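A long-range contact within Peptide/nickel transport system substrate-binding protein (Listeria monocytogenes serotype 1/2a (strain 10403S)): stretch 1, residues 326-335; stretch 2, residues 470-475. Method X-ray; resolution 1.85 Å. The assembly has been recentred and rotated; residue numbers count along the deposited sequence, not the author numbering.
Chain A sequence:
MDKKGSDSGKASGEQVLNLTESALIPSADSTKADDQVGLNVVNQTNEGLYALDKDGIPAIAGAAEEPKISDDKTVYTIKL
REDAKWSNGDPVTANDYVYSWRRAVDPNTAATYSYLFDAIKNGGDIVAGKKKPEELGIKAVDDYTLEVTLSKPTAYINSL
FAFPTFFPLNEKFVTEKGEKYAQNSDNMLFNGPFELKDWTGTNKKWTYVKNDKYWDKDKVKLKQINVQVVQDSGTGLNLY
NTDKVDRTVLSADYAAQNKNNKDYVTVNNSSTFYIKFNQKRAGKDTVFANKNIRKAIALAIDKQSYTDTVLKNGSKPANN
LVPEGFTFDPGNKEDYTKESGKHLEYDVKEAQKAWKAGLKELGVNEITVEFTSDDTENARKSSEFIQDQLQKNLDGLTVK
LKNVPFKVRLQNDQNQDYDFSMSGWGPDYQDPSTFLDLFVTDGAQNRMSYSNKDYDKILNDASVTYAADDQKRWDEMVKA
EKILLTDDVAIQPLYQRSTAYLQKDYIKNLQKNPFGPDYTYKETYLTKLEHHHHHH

Stretch 1 (326-335) FTFDPGNKED
Stretch 2 (470-475) DQKRWD

A loop packs its backbone and a proline over one face of a helix-borne tryptophan, and a single side-chain hydrogen bond pins the two together. Stretch 1 has no regular secondary structure, while 471-475 is helical; in register, the CA of D329 lies 6.8 Å from the CA of W474, and the CA of P330 lies 6.6 Å from that of Q471.

W474 is the buried centre. Its CA-CB bond points toward the loop, and chi1 t (175°) with chi2 -91° lays the indole beneath F328-P330. D329 CA sits 3.7 Å from the centroid of its six-membered ring, and P330 CD 3.8 Å from that of the five-membered ring, both CH-pi contacts; proline suits this place because its ring presents CH groups to the aromatic face. At the ring edge, T327 OG1 approaches W474 CZ3 to 3.4 Å.

D329 (phi/psi -63/128, chi1 t) joins both parts. Its OD1 accepts from Q471 NE2 at 2.9 Å and from G331 N at 2.8 Å, while backbone bonds D329 N to E334 O (2.9 Å) and K333 N to D329 O (2.8 Å) close the turn. Q471 (t, p, chi3 60°) also donates from NE2 to D475 OD1 at 3.1 Å, so its amide bridges two carboxylates. G331 suits its position: an ideal CB would clash with Q471 OE1, at 2.4 Å.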

ATOM      1  N   PHE A 326      13.242  -6.038  -7.003  1.00 20.05           N
ATOM      2  CA  PHE A 326      12.824  -5.821  -5.625  1.00 19.93           C
ATOM      3  C   PHE A 326      13.304  -6.872  -4.613  1.00 19.32           C
ATOM      4  O   PHE A 326      13.745  -6.532  -3.512  1.00 19.79           O
ATOM      5  CB  PHE A 326      11.287  -5.714  -5.566  1.00 20.04           C
ATOM      6  CG  PHE A 326      10.768  -5.425  -4.181  1.00 20.87           C
ATOM      7  CD1 PHE A 326      11.133  -4.257  -3.535  1.00 21.33           C
ATOM      8  CD2 PHE A 326       9.947  -6.333  -3.511  1.00 21.51           C
ATOM      9  CE1 PHE A 326      10.676  -3.984  -2.240  1.00 22.11           C
ATOM     10  CE2 PHE A 326       9.495  -6.070  -2.225  1.00 20.98           C
ATOM     11  CZ  PHE A 326       9.851  -4.900  -1.597  1.00 21.47           C
ATOM     12  N   THR A 327      13.194  -8.141  -4.969  1.00 18.83           N
ATOM     13  CA  THR A 327      13.486  -9.239  -4.048  1.00 18.80           C
ATOM     14  C   THR A 327      14.271 -10.357  -4.773  1.00 18.89           C
ATOM     15  O   THR A 327      14.022 -10.633  -5.938  1.00 18.43           O
ATOM     16  CB  THR A 327      12.166  -9.754  -3.440  1.00 18.82           C
ATOM     17  OG1 THR A 327      12.445 -10.764  -2.483  1.00 20.09           O
ATOM     18  CG2 THR A 327      11.254 -10.316  -4.484  1.00 18.60           C
ATOM     19  N   PHE A 328      15.228 -10.971  -4.072  1.00 18.83           N
ATOM     20  CA  PHE A 328      16.239 -11.817  -4.693  1.00 19.16           C
ATOM     21  C   PHE A 328      16.473 -13.074  -3.878  1.00 19.50           C
ATOM     22  O   PHE A 328      16.301 -13.093  -2.662  1.00 19.45           O
ATOM     23  CB  PHE A 328      17.566 -11.066  -4.842  1.00 19.52           C
ATOM     24  CG  PHE A 328      17.459  -9.802  -5.654  1.00 19.04           C
ATOM     25  CD1 PHE A 328      17.088  -8.606  -5.048  1.00 18.46           C
ATOM     26  CD2 PHE A 328      17.733  -9.809  -7.018  1.00 19.16           C
ATOM     27  CE1 PHE A 328      16.965  -7.442  -5.795  1.00 18.20           C
ATOM     28  CE2 PHE A 328      17.635  -8.640  -7.764  1.00 19.00           C
ATOM     29  CZ  PHE A 328      17.234  -7.461  -7.157  1.00 18.44           C
ATOM     30  N   ASP A 329      16.844 -14.127  -4.589  1.00 19.87           N
ATOM     31  CA  ASP A 329      16.996 -15.474  -4.055  1.00 20.35           C
ATOM     32  C   ASP A 329      18.115 -15.474  -3.006  1.00 21.02           C
ATOM     33  O   ASP A 329      19.214 -15.009  -3.289  1.00 20.93           O
ATOM     34  CB  ASP A 329      17.312 -16.403  -5.244  1.00 21.10           C
ATOM     35  CG  ASP A 329      17.373 -17.887  -4.884  1.00 21.97           C
ATOM     36  OD1 ASP A 329      17.703 -18.237  -3.744  1.00 22.46           O
ATOM     37  OD2 ASP A 329      17.124 -18.722  -5.776  1.00 22.30           O
ATOM     38  N   PRO A 330      17.841 -15.997  -1.783  1.00 21.21           N
ATOM     39  CA  PRO A 330      18.900 -16.009  -0.766  1.00 22.27           C
ATOM     40  C   PRO A 330      20.067 -16.905  -1.161  1.00 23.51           C
ATOM     41  O   PRO A 330      21.170 -16.696  -0.689  1.00 24.63           O
ATOM     42  CB  PRO A 330      18.182 -16.515   0.505  1.00 22.13           C
ATOM     43  CG  PRO A 330      17.046 -17.304  -0.024  1.00 21.77           C
ATOM     44  CD  PRO A 330      16.593 -16.557  -1.252  1.00 20.91           C
ATOM     45  N   GLY A 331      19.828 -17.884  -2.031  1.00 24.07           N
ATOM     46  CA  GLY A 331      20.866 -18.798  -2.484  1.00 25.39           C
ATOM     47  C   GLY A 331      21.847 -18.196  -3.449  1.00 25.93           C
ATOM     48  O   GLY A 331      23.066 -18.195  -3.196  1.00 27.28           O
ATOM     49  N   ASN A 332      21.339 -17.723  -4.580  1.00 25.18           N
ATOM     50  CA  ASN A 332      22.217 -17.237  -5.656  1.00 25.74           C
ATOM     51  C   ASN A 332      22.016 -15.772  -6.053  1.00 24.66           C
ATOM     52  O   ASN A 332      22.583 -15.342  -7.050  1.00 24.90           O
ATOM     53  CB  ASN A 332      22.076 -18.136  -6.889  1.00 26.38           C
ATOM     54  CG  ASN A 332      20.708 -18.043  -7.556  1.00 25.52           C
ATOM     55  OD1 ASN A 332      19.797 -17.333  -7.113  1.00 24.48           O
ATOM     56  ND2 ASN A 332      20.559 -18.784  -8.645  1.00 26.34           N
ATOM     57  N   LYS A 333      21.187 -15.037  -5.307  1.00 23.31           N
ATOM     58  CA  LYS A 333      20.983 -13.612  -5.501  1.00 22.68           C
ATOM     59  C   LYS A 333      20.250 -13.200  -6.794  1.00 21.92           C
ATOM     60  O   LYS A 333      20.201 -12.007  -7.112  1.00 21.14           O
ATOM     61  CB  LYS A 333      22.305 -12.842  -5.359  1.00 23.70           C
ATOM     62  CG  LYS A 333      23.002 -13.079  -4.041  1.00 24.56           C
ATOM     63  CD  LYS A 333      24.327 -12.342  -4.013  1.00 25.83           C
ATOM     64  CE  LYS A 333      24.646 -11.820  -2.613  1.00 26.36           C
ATOM     65  NZ  LYS A 333      26.019 -11.254  -2.636  1.00 27.63           N
ATOM     66  N   GLU A 334      19.634 -14.163  -7.488  1.00 21.78           N
ATOM     67  CA  GLU A 334      18.880 -13.863  -8.709  1.00 21.36           C
ATOM     68  C   GLU A 334      17.494 -13.337  -8.390  1.00 19.95           C
ATOM     69  O   GLU A 334      16.861 -13.750  -7.417  1.00 19.43           O
ATOM     70  CB  GLU A 334      18.780 -15.093  -9.618  1.00 22.09           C
ATOM     71  CG  GLU A 334      20.094 -15.554 -10.207  1.00 23.59           C
ATOM     72  CD  GLU A 334      20.666 -14.619 -11.266  1.00 24.03           C
ATOM     73  OE1 GLU A 334      20.051 -13.605 -11.641  1.00 23.54           O
ATOM     74  OE2 GLU A 334      21.769 -14.909 -11.717  1.00 25.48           O
ATOM     75  N   ASP A 335      17.022 -12.413  -9.229  1.00 19.58           N
ATOM     76  CA  ASP A 335      15.702 -11.790  -9.090  1.00 18.67           C
ATOM     77  C   ASP A 335      14.579 -12.821  -9.116  1.00 18.33           C
ATOM     78  O   ASP A 335      14.538 -13.678 -10.018  1.00 18.60           O
ATOM     79  CB  ASP A 335      15.468 -10.800 -10.234  1.00 18.84           C
ATOM     80  CG  ASP A 335      14.359  -9.816  -9.948  1.00 18.27           C
ATOM     81  OD1 ASP A 335      13.285 -10.198  -9.429  1.00 17.69           O
ATOM     82  OD2 ASP A 335      14.571  -8.616 -10.258  1.00 18.78           O
ATOM     83  N   ASP A 470      14.166 -22.284   4.460  1.00 38.97           N
ATOM     84  CA  ASP A 470      14.424 -20.887   4.124  1.00 37.81           C
ATOM     85  C   ASP A 470      14.746 -20.685   2.642  1.00 33.56           C
ATOM     86  O   ASP A 470      14.124 -19.858   1.980  1.00 30.45           O
ATOM     87  CB  ASP A 470      15.555 -20.336   4.980  1.00 41.11           C
ATOM     88  CG  ASP A 470      15.511 -18.820   5.078  1.00 42.32           C
ATOM     89  OD1 ASP A 470      15.780 -18.142   4.060  1.00 42.55           O
ATOM     90  OD2 ASP A 470      15.192 -18.305   6.180  1.00 45.40           O
ATOM     91  N   GLN A 471      15.714 -21.444   2.127  1.00 32.52           N
ATOM     92  CA  GLN A 471      15.797 -21.664   0.685  1.00 30.01           C
ATOM     93  C   GLN A 471      14.518 -22.371   0.204  1.00 29.32           C
ATOM     94  O   GLN A 471      13.974 -22.015  -0.832  1.00 26.82           O
ATOM     95  CB  GLN A 471      17.021 -22.510   0.302  1.00 31.06           C
ATOM     96  CG  GLN A 471      17.267 -22.610  -1.206  1.00 30.35           C
ATOM     97  CD  GLN A 471      17.626 -21.258  -1.813  1.00 29.28           C
ATOM     98  OE1 GLN A 471      18.615 -20.660  -1.426  1.00 30.11           O
ATOM     99  NE2 GLN A 471      16.816 -20.771  -2.748  1.00 27.65           N
ATOM    100  N   LYS A 472      14.070 -23.397   0.941  1.00 30.92           N
ATOM    101  CA  LYS A 472      12.798 -24.074   0.624  1.00 31.44           C
ATOM    102  C   LYS A 472      11.607 -23.113   0.601  1.00 29.49           C
ATOM    103  O   LYS A 472      10.763 -23.214  -0.278  1.00 28.21           O
ATOM    104  CB  LYS A 472      12.510 -25.245   1.578  1.00 35.24           C
ATOM    105  CG  LYS A 472      13.359 -26.475   1.292  1.00 38.11           C
ATOM    106  CD  LYS A 472      12.661 -27.762   1.711  1.00 42.02           C
ATOM    107  CE  LYS A 472      13.527 -28.989   1.461  1.00 44.98           C
ATOM    108  NZ  LYS A 472      14.768 -28.984   2.296  1.00 46.58           N
ATOM    109  N   ARG A 473      11.547 -22.186   1.563  1.00 29.45           N
ATOM    110  CA  ARG A 473      10.486 -21.168   1.592  1.00 28.25           C
ATOM    111  C   ARG A 473      10.531 -20.340   0.319  1.00 25.23           C
ATOM    112  O   ARG A 473       9.512 -20.158  -0.346  1.00 23.82           O
ATOM    113  CB  ARG A 473      10.630 -20.262   2.818  1.00 30.04           C
ATOM    114  CG  ARG A 473       9.644 -19.102   2.873  1.00 30.57           C
ATOM    115  CD  ARG A 473       9.589 -18.441   4.239  1.00 33.84           C
ATOM    116  NE  ARG A 473       8.812 -17.198   4.196  1.00 34.53           N
ATOM    117  CZ  ARG A 473       9.274 -16.003   3.793  1.00 34.01           C
ATOM    118  NH1 ARG A 473      10.540 -15.842   3.394  1.00 33.65           N
ATOM    119  NH2 ARG A 473       8.456 -14.952   3.787  1.00 33.99           N
ATOM    120  N   TRP A 474      11.725 -19.855  -0.017  1.00 23.72           N
ATOM    121  CA  TRP A 474      11.897 -19.046  -1.229  1.00 21.81           C
ATOM    122  C   TRP A 474      11.434 -19.813  -2.471  1.00 21.28           C
ATOM    123  O   TRP A 474      10.604 -19.309  -3.237  1.00 20.41           O
ATOM    124  CB  TRP A 474      13.358 -18.606  -1.388  1.00 21.95           C
ATOM    125  CG  TRP A 474      13.587 -17.889  -2.674  1.00 20.81           C
ATOM    126  CD1 TRP A 474      13.973 -18.435  -3.870  1.00 20.98           C
ATOM    127  CD2 TRP A 474      13.412 -16.499  -2.901  1.00 20.22           C
ATOM    128  NE1 TRP A 474      14.045 -17.450  -4.837  1.00 20.68           N
ATOM    129  CE2 TRP A 474      13.706 -16.253  -4.264  1.00 20.14           C
ATOM    130  CE3 TRP A 474      13.040 -15.429  -2.083  1.00 20.10           C
ATOM    131  CZ2 TRP A 474      13.668 -14.966  -4.820  1.00 20.33           C
ATOM    132  CZ3 TRP A 474      12.976 -14.148  -2.640  1.00 20.24           C
ATOM    133  CH2 TRP A 474      13.293 -13.930  -3.997  1.00 20.44           C
ATOM    134  N   ASP A 475      11.942 -21.033  -2.653  1.00 22.26           N
ATOM    135  CA  ASP A 475      11.600 -21.833  -3.846  1.00 22.90           C
ATOM    136  C   ASP A 475      10.085 -22.027  -4.000  1.00 23.20           C
ATOM    137  O   ASP A 475       9.546 -21.943  -5.105  1.00 22.76           O
ATOM    138  CB  ASP A 475      12.316 -23.200  -3.855  1.00 24.82           C
ATOM    139  CG  ASP A 475      13.843 -23.078  -3.918  1.00 25.37           C
ATOM    140  OD1 ASP A 475      14.350 -21.985  -4.232  1.00 24.22           O
ATOM    141  OD2 ASP A 475      14.533 -24.075  -3.631  1.00 26.86           O
TER